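Local structure of purine nucleosidase, (IunH-1) (Sulfolobus solfataricus, 3T8J) at residues L68-I73 / D168-K173. The protein is a member of the nucleoside hydrolase family, with an alpha/beta fold and a bound sodium ion, and assembles as a tetramer. Sequence-based numbering, arbitrary orientation.
Sequences LLKNYI and DPDAAK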
loop_
_atom_site.group_PDB
_atom_site.type_symbol
_atom_site.label_atom_id
_atom_site.label_comp_id
_atom_site.label_asym_id
_atom_site.label_seq_id
_atom_site.Cartn_x
_atom_site.Cartn_y
_atom_site.Cartn_z
ATOM N N LEU A 68 -11.675 14.732 -2.108
ATOM C CA LEU A 68 -12.544 13.700 -2.645
ATOM C C LEU A 68 -12.729 12.508 -1.715
ATOM O O LEU A 68 -13.848 12.029 -1.540
ATOM C CB LEU A 68 -12.001 13.232 -3.998
ATOM C CG LEU A 68 -11.823 14.260 -5.107
ATOM C CD1 LEU A 68 -11.162 13.603 -6.350
ATOM C CD2 LEU A 68 -13.131 14.908 -5.507
ATOM N N LEU A 69 -11.628 12.020 -1.139
ATOM C CA LEU A 69 -11.588 10.774 -0.346
ATOM C C LEU A 69 -10.931 10.925 1.033
ATOM O O LEU A 69 -11.385 10.324 2.035
ATOM C CB LEU A 69 -10.815 9.695 -1.126
ATOM C CG LEU A 69 -11.502 9.044 -2.307
ATOM C CD1 LEU A 69 -10.582 8.970 -3.506
ATOM C CD2 LEU A 69 -12.061 7.658 -1.932
ATOM N N LYS A 70 -9.843 11.661 1.100
ATOM C CA LYS A 70 -9.008 11.629 2.288
ATOM C C LYS A 70 -9.403 12.675 3.317
ATOM O O LYS A 70 -10.050 13.656 2.994
ATOM C CB LYS A 70 -7.559 11.806 1.894
ATOM C CG LYS A 70 -7.134 10.556 1.054
ATOM C CD LYS A 70 -5.719 10.423 0.828
ATOM C CE LYS A 70 -5.351 9.079 0.199
ATOM N NZ LYS A 70 -6.194 8.565 -0.977
ATOM N N ASN A 71 -8.985 12.434 4.537
ATOM C CA ASN A 71 -9.026 13.497 5.534
ATOM C C ASN A 71 -7.865 14.448 5.304
ATOM O O ASN A 71 -6.865 14.070 4.668
ATOM C CB ASN A 71 -8.956 12.865 6.922
ATOM C CG ASN A 71 -10.227 12.078 7.260
ATOM O OD1 ASN A 71 -11.334 12.465 6.870
ATOM N ND2 ASN A 71 -10.067 10.990 7.990
ATOM N N TYR A 72 -7.955 15.670 5.836
ATOM C CA TYR A 72 -6.882 16.645 5.731
ATOM C C TYR A 72 -6.859 17.466 7.031
ATOM O O TYR A 72 -7.704 17.263 7.894
ATOM C CB TYR A 72 -7.032 17.527 4.463
ATOM C CG TYR A 72 -8.001 18.660 4.621
ATOM C CD1 TYR A 72 -7.552 19.973 4.667
ATOM C CD2 TYR A 72 -9.367 18.439 4.778
ATOM C CE1 TYR A 72 -8.422 21.040 4.840
ATOM C CE2 TYR A 72 -10.248 19.510 4.967
ATOM C CZ TYR A 72 -9.776 20.813 5.016
ATOM O OH TYR A 72 -10.655 21.879 5.255
ATOM N N ILE A 73 -5.859 18.329 7.165
ATOM C CA ILE A 73 -5.835 19.325 8.252
ATOM C C ILE A 73 -5.687 20.713 7.659
ATOM O O ILE A 73 -4.959 20.908 6.659
ATOM C CB ILE A 73 -4.714 19.050 9.269
ATOM C CG1 ILE A 73 -3.333 19.060 8.619
ATOM C CG2 ILE A 73 -4.942 17.688 9.953
ATOM C CD1 ILE A 73 -2.165 19.096 9.610
ATOM N N ASP A 168 -5.246 16.772 -1.202
ATOM C CA ASP A 168 -6.098 15.959 -2.075
ATOM C C ASP A 168 -5.270 15.305 -3.170
ATOM O O ASP A 168 -5.244 15.782 -4.300
ATOM C CB ASP A 168 -7.297 16.727 -2.620
ATOM C CG ASP A 168 -8.367 15.802 -3.193
ATOM O OD1 ASP A 168 -8.078 14.599 -3.393
ATOM O OD2 ASP A 168 -9.512 16.260 -3.445
ATOM N N PRO A 169 -4.605 14.202 -2.813
ATOM C CA PRO A 169 -3.704 13.584 -3.814
ATOM C C PRO A 169 -4.470 12.820 -4.858
ATOM O O PRO A 169 -3.950 12.582 -5.954
ATOM C CB PRO A 169 -2.817 12.678 -2.966
ATOM C CG PRO A 169 -3.664 12.322 -1.798
ATOM C CD PRO A 169 -4.529 13.527 -1.501
ATOM N N ASP A 170 -5.713 12.445 -4.547
ATOM C CA ASP A 170 -6.584 11.808 -5.552
ATOM C C ASP A 170 -6.945 12.812 -6.638
ATOM O O ASP A 170 -6.838 12.531 -7.841
ATOM C CB ASP A 170 -7.802 11.232 -4.828
ATOM C CG ASP A 170 -7.377 10.208 -3.803
ATOM O OD1 ASP A 170 -6.910 9.131 -4.196
ATOM O OD2 ASP A 170 -7.418 10.513 -2.582
ATOM N N ALA A 171 -7.368 14.007 -6.234
ATOM C CA ALA A 171 -7.623 15.084 -7.183
ATOM C C ALA A 171 -6.364 15.386 -8.013
ATOM O O ALA A 171 -6.462 15.579 -9.236
ATOM C CB ALA A 171 -8.136 16.379 -6.454
ATOM N N ALA A 172 -5.197 15.434 -7.378
ATOM C CA ALA A 172 -3.941 15.719 -8.090
ATOM C C ALA A 172 -3.672 14.643 -9.117
ATOM O O ALA A 172 -3.268 14.943 -10.230
ATOM C CB ALA A 172 -2.757 15.844 -7.105
ATOM N N LYS A 173 -3.861 13.392 -8.727
ATOM C CA LYS A 173 -3.595 12.274 -9.656
ATOM C C LYS A 173 -4.509 12.391 -10.866
ATOM O O LYS A 173 -4.057 12.213 -12.033
ATOM C CB LYS A 173 -3.783 10.923 -8.954
ATOM C CG LYS A 173 -3.304 9.720 -9.777
ATOM C CD LYS A 173 -3.133 8.467 -8.862
ATOM C CE LYS A 173 -2.188 7.421 -9.411
ATOM N NZ LYS A 173 -0.717 7.719 -9.306
HETATM O O HOH W 1 -8.814 12.642 -1.570
#
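K70 passes obliquely across P169, with CD 3.8 Å from P169 CG, on its way to the carboxylate of D170. The chain is extended and bends only at its last torsion (chi4 45°), which turns the ammonium back onto D170: NZ forms a salt bridge with D170 OD2 at 2.8 Å, on the syn lone pair, and a weaker bond to OD1. N263 secures both partners, its carbonyl oxygen accepting from K70 NZ and its ND2 donating to D170 OD1. The CD1 methyl of L69 sits squarely over the flat face of the same carboxylate, 3.4 Å from D170 CG. D168 is the N-cap of helix 169-177. The contact thus joins the loop after strand 60-62, outermost in the mainly parallel sheet of this alpha/beta fold, to a helix that packs on strand 251-261 through P169 and A172. With CG anti to the backbone N (chi1 -164°), the D168 carboxylate is carried toward the loop while OD1 still takes A171 N, 3.0 Å away, in a nearly straight bond well above the carboxylate plane. OD2 receives the N-H of L68 at 3.0 Å from 49° out of the plane, as well as the hydroxyl of T125. A water accepts from L69 N and donates to D168 OD1 and D170 OD2. The helix N-terminus and these donors probably favour the charged form of D168. L68 CD1 rests on A171, 3.8 Å from its N and 4.1 Å from its CB, while L132 of a second subunit packs against L68 and I174 of that subunit against L69.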